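Local coordinates for xylanase and alpha-amylase inhibitor protein (Scadoxus multiflorus, PDB 3MU7) that inhibits xylanase and alpha-amylase, and is built on the TIM-barrel fold of the family 18 glycosyl hydrolases, at residues W9-E19 and S49-I60; Y95-P103 and S110-I121. One frame throughout, in Å; residues are numbered along the deposited sequence.

Contact 1: residues W9-E19 and S49-I60. With PO4 (phosphate ion), chain B.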
# COMPACT_ATOMS: atom_id res chain seq x y z
N TRP A 9 -0.57 5.26 -5.94
CA TRP A 9 -0.95 5.90 -7.20
C TRP A 9 -2.47 5.80 -7.32
O TRP A 9 -3.07 4.86 -6.79
CB TRP A 9 -0.26 5.20 -8.38
CG TRP A 9 -0.53 5.87 -9.69
CD1 TRP A 9 0.22 6.85 -10.27
CD2 TRP A 9 -1.65 5.65 -10.56
NE1 TRP A 9 -0.35 7.24 -11.46
CE2 TRP A 9 -1.50 6.53 -11.65
CE3 TRP A 9 -2.75 4.78 -10.53
CZ2 TRP A 9 -2.42 6.58 -12.70
CZ3 TRP A 9 -3.67 4.84 -11.58
CH2 TRP A 9 -3.49 5.73 -12.65
N GLY A 10 -3.09 6.76 -8.00
CA GLY A 10 -4.51 6.69 -8.29
C GLY A 10 -5.36 7.74 -7.60
O GLY A 10 -6.58 7.72 -7.73
N GLN A 11 -4.70 8.65 -6.89
CA GLN A 11 -5.35 9.62 -6.01
C GLN A 11 -5.79 10.93 -6.67
O GLN A 11 -6.44 11.74 -6.02
CB GLN A 11 -4.45 9.93 -4.80
CG GLN A 11 -4.31 8.76 -3.82
CD GLN A 11 -3.54 7.57 -4.41
OE1 GLN A 11 -2.40 7.71 -4.85
NE2 GLN A 11 -4.16 6.40 -4.40
N SER A 12 -5.46 11.14 -7.94
CA SER A 12 -5.90 12.36 -8.62
C SER A 12 -6.06 12.14 -10.10
O SER A 12 -5.15 11.64 -10.76
CB SER A 12 -4.91 13.51 -8.40
OG SER A 12 -5.40 14.69 -9.03
N PHE A 13 -7.18 12.59 -10.65
CA PHE A 13 -7.40 12.48 -12.08
C PHE A 13 -6.26 13.08 -12.90
O PHE A 13 -5.94 12.59 -13.98
CB PHE A 13 -8.73 13.13 -12.46
CG PHE A 13 -9.08 12.96 -13.91
CD1 PHE A 13 -9.48 11.73 -14.41
CD2 PHE A 13 -9.02 14.05 -14.79
CE1 PHE A 13 -9.82 11.56 -15.75
CE2 PHE A 13 -9.34 13.89 -16.14
CZ PHE A 13 -9.74 12.65 -16.62
N ASP A 14 -5.67 14.16 -12.39
CA ASP A 14 -4.65 14.88 -13.15
C ASP A 14 -3.23 14.48 -12.81
O ASP A 14 -2.29 15.15 -13.22
CB ASP A 14 -4.84 16.38 -12.99
CG ASP A 14 -6.20 16.83 -13.43
OD1 ASP A 14 -6.56 16.57 -14.60
OD2 ASP A 14 -6.94 17.38 -12.60
N GLU A 15 -3.05 13.39 -12.07
CA GLU A 15 -1.71 12.97 -11.68
C GLU A 15 -0.91 12.41 -12.85
O GLU A 15 -1.46 11.95 -13.85
CB GLU A 15 -1.78 11.94 -10.54
CG GLU A 15 -2.21 10.56 -10.99
CD GLU A 15 -2.50 9.66 -9.81
OE1 GLU A 15 -1.57 9.38 -9.03
OE2 GLU A 15 -3.67 9.22 -9.67
N ARG A 16 0.41 12.43 -12.68
CA ARG A 16 1.34 11.74 -13.56
C ARG A 16 0.84 10.31 -13.79
O ARG A 16 0.47 9.61 -12.84
CB ARG A 16 2.72 11.72 -12.88
CG ARG A 16 3.80 10.94 -13.62
CD ARG A 16 5.11 10.90 -12.85
NE ARG A 16 4.94 10.28 -11.53
CZ ARG A 16 5.83 10.35 -10.54
NH1 ARG A 16 6.97 11.01 -10.70
NH2 ARG A 16 5.56 9.76 -9.39
N SER A 17 0.84 9.87 -15.05
CA SER A 17 0.30 8.57 -15.41
C SER A 17 1.00 7.42 -14.67
O SER A 17 2.13 7.56 -14.20
CB SER A 17 0.40 8.34 -16.91
OG SER A 17 1.75 8.10 -17.26
N LEU A 18 0.33 6.28 -14.62
CA LEU A 18 0.92 5.11 -13.99
C LEU A 18 2.22 4.72 -14.69
O LEU A 18 3.24 4.48 -14.04
CB LEU A 18 -0.07 3.95 -14.00
CG LEU A 18 0.45 2.61 -13.46
CD1 LEU A 18 0.99 2.76 -12.05
CD2 LEU A 18 -0.64 1.58 -13.48
N GLU A 19 2.20 4.67 -16.03
CA GLU A 19 3.42 4.31 -16.76
C GLU A 19 4.56 5.31 -16.53
O GLU A 19 5.70 4.90 -16.34
CB GLU A 19 3.14 4.06 -18.25
CG GLU A 19 2.57 5.26 -18.99
CD GLU A 19 1.91 4.91 -20.31
OE1 GLU A 19 1.87 3.72 -20.69
OE2 GLU A 19 1.41 5.84 -20.97
N SER A 49 -9.95 7.79 -8.83
CA SER A 49 -9.95 9.21 -9.17
C SER A 49 -10.21 9.47 -10.66
O SER A 49 -9.56 10.32 -11.27
CB SER A 49 -8.65 9.88 -8.72
OG SER A 49 -8.42 9.63 -7.34
N GLY A 50 -11.15 8.72 -11.23
CA GLY A 50 -11.57 8.95 -12.60
C GLY A 50 -10.68 8.37 -13.68
O GLY A 50 -11.01 8.48 -14.85
N HIS A 51 -9.56 7.74 -13.31
CA HIS A 51 -8.70 7.09 -14.30
C HIS A 51 -9.45 5.93 -14.94
O HIS A 51 -10.23 5.25 -14.28
CB HIS A 51 -7.43 6.55 -13.64
CG HIS A 51 -6.54 7.60 -13.06
ND1 HIS A 51 -6.00 8.62 -13.81
CD2 HIS A 51 -6.07 7.76 -11.81
CE1 HIS A 51 -5.24 9.38 -13.03
NE2 HIS A 51 -5.26 8.87 -11.81
N SER A 52 -9.22 5.69 -16.22
CA SER A 52 -9.83 4.56 -16.90
C SER A 52 -9.26 3.22 -16.41
O SER A 52 -8.07 2.97 -16.59
CB SER A 52 -9.63 4.68 -18.41
OG SER A 52 -9.94 3.45 -19.04
N PRO A 53 -10.10 2.37 -15.79
CA PRO A 53 -9.55 1.10 -15.31
C PRO A 53 -9.01 0.22 -16.43
O PRO A 53 -7.90 -0.31 -16.32
CB PRO A 53 -10.74 0.43 -14.61
CG PRO A 53 -11.64 1.56 -14.24
CD PRO A 53 -11.49 2.57 -15.35
N LYS A 54 -9.75 0.09 -17.53
CA LYS A 54 -9.29 -0.73 -18.65
C LYS A 54 -7.99 -0.16 -19.23
O LYS A 54 -7.10 -0.91 -19.63
CB LYS A 54 -10.37 -0.86 -19.73
CG LYS A 54 -11.63 -1.59 -19.29
CD LYS A 54 -11.41 -3.09 -19.13
CE LYS A 54 -12.74 -3.84 -18.98
NZ LYS A 54 -12.55 -5.32 -18.97
N GLY A 55 -7.89 1.17 -19.25
CA GLY A 55 -6.70 1.86 -19.75
C GLY A 55 -5.45 1.60 -18.92
O GLY A 55 -4.34 1.83 -19.39
N LEU A 56 -5.62 1.11 -17.70
CA LEU A 56 -4.47 0.76 -16.87
C LEU A 56 -3.75 -0.48 -17.36
O LEU A 56 -2.58 -0.64 -17.07
CB LEU A 56 -4.87 0.57 -15.40
CG LEU A 56 -5.38 1.79 -14.64
CD1 LEU A 56 -5.49 1.47 -13.15
CD2 LEU A 56 -4.49 3.00 -14.85
N GLU A 57 -4.44 -1.36 -18.09
CA GLU A 57 -3.85 -2.62 -18.51
C GLU A 57 -2.42 -2.48 -19.09
O GLU A 57 -1.49 -3.08 -18.55
CB GLU A 57 -4.76 -3.40 -19.47
CG GLU A 57 -4.10 -4.69 -19.94
CD GLU A 57 -4.93 -5.53 -20.88
OE1 GLU A 57 -6.12 -5.23 -21.10
OE2 GLU A 57 -4.37 -6.52 -21.39
N PRO A 58 -2.24 -1.70 -20.18
CA PRO A 58 -0.88 -1.63 -20.74
C PRO A 58 0.10 -0.91 -19.83
O PRO A 58 1.30 -1.18 -19.89
CB PRO A 58 -1.08 -0.85 -22.04
CG PRO A 58 -2.32 -0.09 -21.85
CD PRO A 58 -3.21 -0.96 -21.02
N GLN A 59 -0.40 -0.01 -18.99
CA GLN A 59 0.46 0.73 -18.07
C GLN A 59 0.99 -0.16 -16.96
O GLN A 59 2.17 -0.07 -16.58
CB GLN A 59 -0.28 1.93 -17.50
CG GLN A 59 -0.85 2.88 -18.53
CD GLN A 59 -1.25 4.18 -17.88
OE1 GLN A 59 -0.39 4.91 -17.40
NE2 GLN A 59 -2.55 4.45 -17.83
N ILE A 60 0.13 -1.03 -16.44
CA ILE A 60 0.53 -2.03 -15.46
C ILE A 60 1.62 -2.92 -16.06
O ILE A 60 2.66 -3.16 -15.44
CB ILE A 60 -0.68 -2.89 -15.02
CG1 ILE A 60 -1.67 -2.07 -14.20
CG2 ILE A 60 -0.22 -4.10 -14.23
CD1 ILE A 60 -3.08 -2.64 -14.18
P PO4 B . -6.41 8.10 -17.29
O1 PO4 B . -6.60 9.25 -16.34
O2 PO4 B . -5.52 8.54 -18.43
O3 PO4 B . -5.71 6.99 -16.55
O4 PO4 B . -7.75 7.64 -17.81
O HOH W 1 -2.52 6.72 -16.03

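Contact 2: residues Y95-P103 and S110-I121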
# COMPACT_ATOMS: atom_id res chain seq x y z
N TYR A 95 -13.37 -12.64 -5.89
CA TYR A 95 -13.40 -11.52 -6.84
C TYR A 95 -12.00 -11.02 -7.15
O TYR A 95 -11.64 -10.84 -8.32
CB TYR A 95 -14.27 -10.40 -6.27
CG TYR A 95 -14.19 -9.09 -7.02
CD1 TYR A 95 -14.94 -8.89 -8.19
CD2 TYR A 95 -13.38 -8.05 -6.57
CE1 TYR A 95 -14.87 -7.69 -8.89
CE2 TYR A 95 -13.32 -6.85 -7.26
CZ TYR A 95 -14.05 -6.68 -8.41
OH TYR A 95 -13.97 -5.48 -9.08
N LEU A 96 -11.20 -10.79 -6.11
CA LEU A 96 -9.83 -10.30 -6.30
C LEU A 96 -8.98 -11.31 -7.05
O LEU A 96 -8.23 -10.95 -7.95
CB LEU A 96 -9.19 -9.98 -4.96
CG LEU A 96 -9.78 -8.79 -4.20
CD1 LEU A 96 -9.19 -8.75 -2.80
CD2 LEU A 96 -9.58 -7.46 -4.94
N HIS A 97 -9.11 -12.57 -6.68
CA HIS A 97 -8.33 -13.63 -7.30
C HIS A 97 -8.62 -13.80 -8.77
O HIS A 97 -7.71 -13.81 -9.57
CB HIS A 97 -8.56 -14.94 -6.54
CG HIS A 97 -7.57 -16.00 -6.87
ND1 HIS A 97 -7.96 -17.28 -7.11
CD2 HIS A 97 -6.23 -15.99 -6.92
CE1 HIS A 97 -6.90 -18.01 -7.33
NE2 HIS A 97 -5.83 -17.25 -7.27
N LYS A 98 -9.89 -13.92 -9.08
CA LYS A 98 -10.30 -14.16 -10.46
C LYS A 98 -10.03 -12.97 -11.37
O LYS A 98 -9.65 -13.14 -12.53
CB LYS A 98 -11.79 -14.51 -10.53
CG LYS A 98 -12.13 -15.89 -10.00
CD LYS A 98 -13.59 -16.22 -10.27
CE LYS A 98 -13.92 -17.66 -9.91
NZ LYS A 98 -15.31 -18.02 -10.30
N ASN A 99 -10.22 -11.76 -10.85
CA ASN A 99 -10.16 -10.57 -11.70
C ASN A 99 -8.82 -9.87 -11.80
O ASN A 99 -8.56 -9.19 -12.79
CB ASN A 99 -11.24 -9.58 -11.30
CG ASN A 99 -12.60 -10.02 -11.75
OD1 ASN A 99 -12.90 -10.00 -12.94
ND2 ASN A 99 -13.44 -10.44 -10.81
N PHE A 100 -7.97 -10.04 -10.78
CA PHE A 100 -6.72 -9.29 -10.69
C PHE A 100 -5.49 -10.17 -10.52
O PHE A 100 -4.40 -9.75 -10.89
CB PHE A 100 -6.77 -8.28 -9.54
CG PHE A 100 -7.85 -7.24 -9.67
CD1 PHE A 100 -7.66 -6.11 -10.46
CD2 PHE A 100 -9.06 -7.39 -9.00
CE1 PHE A 100 -8.66 -5.14 -10.58
CE2 PHE A 100 -10.06 -6.43 -9.11
CZ PHE A 100 -9.86 -5.30 -9.90
N LEU A 101 -5.64 -11.36 -9.95
CA LEU A 101 -4.46 -12.14 -9.56
C LEU A 101 -4.19 -13.35 -10.44
O LEU A 101 -3.17 -14.03 -10.29
CB LEU A 101 -4.55 -12.53 -8.08
CG LEU A 101 -4.67 -11.36 -7.10
CD1 LEU A 101 -5.00 -11.86 -5.71
CD2 LEU A 101 -3.40 -10.51 -7.09
N LEU A 102 -5.13 -13.62 -11.35
CA LEU A 102 -5.01 -14.70 -12.31
C LEU A 102 -5.20 -14.14 -13.71
O LEU A 102 -5.85 -13.11 -13.87
CB LEU A 102 -6.10 -15.75 -12.05
CG LEU A 102 -6.01 -16.60 -10.78
CD1 LEU A 102 -7.28 -17.41 -10.65
CD2 LEU A 102 -4.79 -17.51 -10.81
N PRO A 103 -4.66 -14.83 -14.73
CA PRO A 103 -5.00 -14.50 -16.12
C PRO A 103 -6.50 -14.70 -16.35
O PRO A 103 -7.13 -15.44 -15.60
CB PRO A 103 -4.20 -15.53 -16.94
CG PRO A 103 -3.14 -16.01 -16.03
CD PRO A 103 -3.71 -15.96 -14.66
N SER A 110 -15.33 -9.58 -14.81
CA SER A 110 -15.38 -8.15 -15.13
C SER A 110 -14.01 -7.58 -15.60
O SER A 110 -13.98 -6.63 -16.38
CB SER A 110 -15.96 -7.34 -13.97
OG SER A 110 -15.14 -7.46 -12.82
N ARG A 111 -12.89 -8.20 -15.14
CA ARG A 111 -11.55 -7.74 -15.51
C ARG A 111 -11.43 -6.19 -15.53
O ARG A 111 -11.19 -5.59 -16.58
CB ARG A 111 -11.11 -8.28 -16.87
CG ARG A 111 -11.32 -9.78 -17.10
CD ARG A 111 -10.48 -10.64 -16.15
NE ARG A 111 -9.03 -10.37 -16.23
CZ ARG A 111 -8.12 -11.16 -15.66
NH1 ARG A 111 -8.49 -12.23 -14.98
NH2 ARG A 111 -6.83 -10.85 -15.78
N PRO A 112 -11.57 -5.58 -14.37
CA PRO A 112 -11.45 -4.11 -14.36
C PRO A 112 -10.23 -3.56 -15.03
O PRO A 112 -10.32 -2.53 -15.70
CB PRO A 112 -11.72 -3.77 -12.90
CG PRO A 112 -12.79 -4.77 -12.56
CD PRO A 112 -12.67 -5.95 -13.46
N PHE A 113 -9.08 -4.21 -14.85
CA PHE A 113 -7.84 -3.76 -15.48
C PHE A 113 -7.48 -4.65 -16.68
O PHE A 113 -6.30 -4.83 -17.01
CB PHE A 113 -6.69 -3.77 -14.46
CG PHE A 113 -6.86 -2.89 -13.27
CD1 PHE A 113 -7.78 -1.83 -13.28
CD2 PHE A 113 -6.12 -3.13 -12.12
CE1 PHE A 113 -7.92 -1.02 -12.14
CE2 PHE A 113 -6.27 -2.33 -10.99
CZ PHE A 113 -7.17 -1.27 -11.00
N GLY A 114 -8.51 -5.21 -17.32
CA GLY A 114 -8.26 -6.05 -18.48
C GLY A 114 -7.47 -7.30 -18.15
O GLY A 114 -7.62 -7.89 -17.10
N ASN A 115 -6.61 -7.70 -19.08
CA ASN A 115 -5.84 -8.93 -18.94
C ASN A 115 -4.54 -8.81 -18.14
O ASN A 115 -3.77 -9.76 -18.06
CB ASN A 115 -5.58 -9.56 -20.32
CG ASN A 115 -6.86 -9.99 -21.00
OD1 ASN A 115 -7.90 -10.14 -20.36
ND2 ASN A 115 -6.78 -10.20 -22.31
N ALA A 116 -4.32 -7.64 -17.54
CA ALA A 116 -3.21 -7.48 -16.60
C ALA A 116 -3.39 -8.42 -15.41
O ALA A 116 -4.52 -8.73 -15.01
CB ALA A 116 -3.14 -6.05 -16.12
N VAL A 117 -2.27 -8.90 -14.89
CA VAL A 117 -2.25 -9.72 -13.69
C VAL A 117 -1.37 -8.99 -12.69
O VAL A 117 -0.18 -8.78 -12.92
CB VAL A 117 -1.70 -11.14 -13.96
CG1 VAL A 117 -1.63 -11.94 -12.67
CG2 VAL A 117 -2.57 -11.87 -14.99
N LEU A 118 -1.97 -8.60 -11.58
CA LEU A 118 -1.29 -7.80 -10.57
C LEU A 118 -0.35 -8.64 -9.72
O LEU A 118 -0.45 -9.87 -9.67
CB LEU A 118 -2.30 -7.08 -9.68
CG LEU A 118 -3.25 -6.12 -10.38
CD1 LEU A 118 -4.04 -5.37 -9.33
CD2 LEU A 118 -2.51 -5.14 -11.29
N ASP A 119 0.56 -7.95 -9.04
CA ASP A 119 1.55 -8.59 -8.20
C ASP A 119 1.11 -8.79 -6.76
O ASP A 119 1.86 -9.36 -5.97
CB ASP A 119 2.86 -7.81 -8.26
CG ASP A 119 3.41 -7.76 -9.66
OD1 ASP A 119 3.82 -8.83 -10.16
OD2 ASP A 119 3.39 -6.68 -10.27
N GLY A 120 -0.09 -8.34 -6.41
CA GLY A 120 -0.58 -8.55 -5.06
C GLY A 120 -1.66 -7.59 -4.65
O GLY A 120 -2.11 -6.74 -5.44
N ILE A 121 -2.06 -7.73 -3.38
CA ILE A 121 -3.14 -6.97 -2.78
C ILE A 121 -2.65 -6.29 -1.52
O ILE A 121 -2.01 -6.92 -0.67
CB ILE A 121 -4.35 -7.89 -2.41
CG1 ILE A 121 -4.87 -8.67 -3.63
CG2 ILE A 121 -5.46 -7.09 -1.71
CD1 ILE A 121 -5.41 -7.81 -4.76
O HOH W 2 -15.77 -5.43 -11.17
O HOH W 3 -8.25 -6.96 -14.35
O HOH W 4 -16.20 -10.57 -11.94
O HOH W 5 -0.94 -12.58 -9.26

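Contact 1: residues W9-E19 and S49-I60
His51 reaches across to the loop that follows strand 5-9 of the TIM barrel and meets it in two ways. Its ring forms an offset stack with the six-membered ring of Trp9, the centroids 4.4 Å apart and the planes 23° from parallel, with CH2 of the tryptophan over the imidazole face. At the ring's edge His51 NE2 donates to Glu15 OE2 at 2.7 Å, on the anti side of the carboxylate. Also at the ring edge, His51 ND1 donates to O1 of a bound phosphate, probably from the crystallisation liquor, at 2.7 Å and nearly straight (170°), which suggests a doubly protonated, cationic imidazole. With an alanine here, Glu15 OE2 would probably lose its imidazole partner, the phosphate its ring donor and the Trp9 ring its stacking mate. The carboxylate is positioned by its own loop: Ser12 N donates to OE2 from the carboxylate face opposite His51. Trp9 is fixed by NE1, which donates to Arg16 O in the plane of the indole; with CG anti to the backbone N (chi1 -176°), Trp9 CH2 also packs on Leu56 CD2 at 3.6 Å. Ser49 OG donates to a lone pair of Gly10 O. Farther along, the first turn of helix 18-23 meets helix 56-65, where Glu19 N donates to Gln59 OE1 at 2.9 Å, and Gln59 NE2 donates to a water that in turn bonds phosphate O3.

Contact 2: residues Y95-P103 and S110-I121
An alpha-to-beta connection of the TIM barrel is tied together here: Phe100, near the end of helix 86-101, and Leu118, in the loop entering strand 120-125, are joined by a backbone bond from Leu118 N to Phe100 O (2.8 Å). Beside it the Phe100 ring turns its edge to the face of Phe113 in a T-shaped stack, centroids 5.1 Å apart and planes at 72°. Phe100 CE1 stands over the rim of the Phe113 ring, while Phe100 CZ touches Pro112 CB at 3.8 Å. Leu118 lies alongside Phe100, pointing the same way, and its CD1 packs on CD1 of the ring. Towards the strand, Leu101 CD1 meets Ile121 CG1 at 3.8 Å, extending the apolar seam between the helix and the strand; Phe113 continues it onto Leu56 and Ile60 of helix 56-65.

The polar side of the contact is carried by Asn99 and Arg111. Asn99 OD1 accepts from Arg111 N at 2.8 Å, and its ND2 donates back to Tyr95 O, one turn earlier, so bonds at both ends fix the rotation of the amide. Bent at chi2 (-64°) and chi3, the Arg111 side chain folds back toward the C-terminal part of the helix, placing Asn99 O over the centre of one guanidinium face. NE donates to Gly114 O within its own turn, and NH1 has a salt bridge to Glu109. Arg111 NH1 and NH2 together grip a single acceptor end-on, Leu102 O, at 3.0 and 3.1 Å, with that oxygen lying in the guanidinium plane.

Overall arrangement
Both contacts lie toward the outside of one TIM barrel, their centres about 16 and 17 Å from the centre of the chain, and both mix buried with exposed residues. Contact 1 pairs two segments that each lead into a helix, and its grip is largely polar and aromatic around a phosphate; contact 2 joins a helix end to the loop before a strand, is the more buried (10 of 17 touching residues against 6 of 15), and adds leucine, isoleucine and phenylalanine packing to backbone carbonyls held by an arginine. Though in series along the chain, centres about 16 Å apart, they meet directly: Lys54 NZ lies 2.8 Å from Arg111 O, a probable hydrogen bond. Pro53 CB packs on Pro112 O at 3.2 Å.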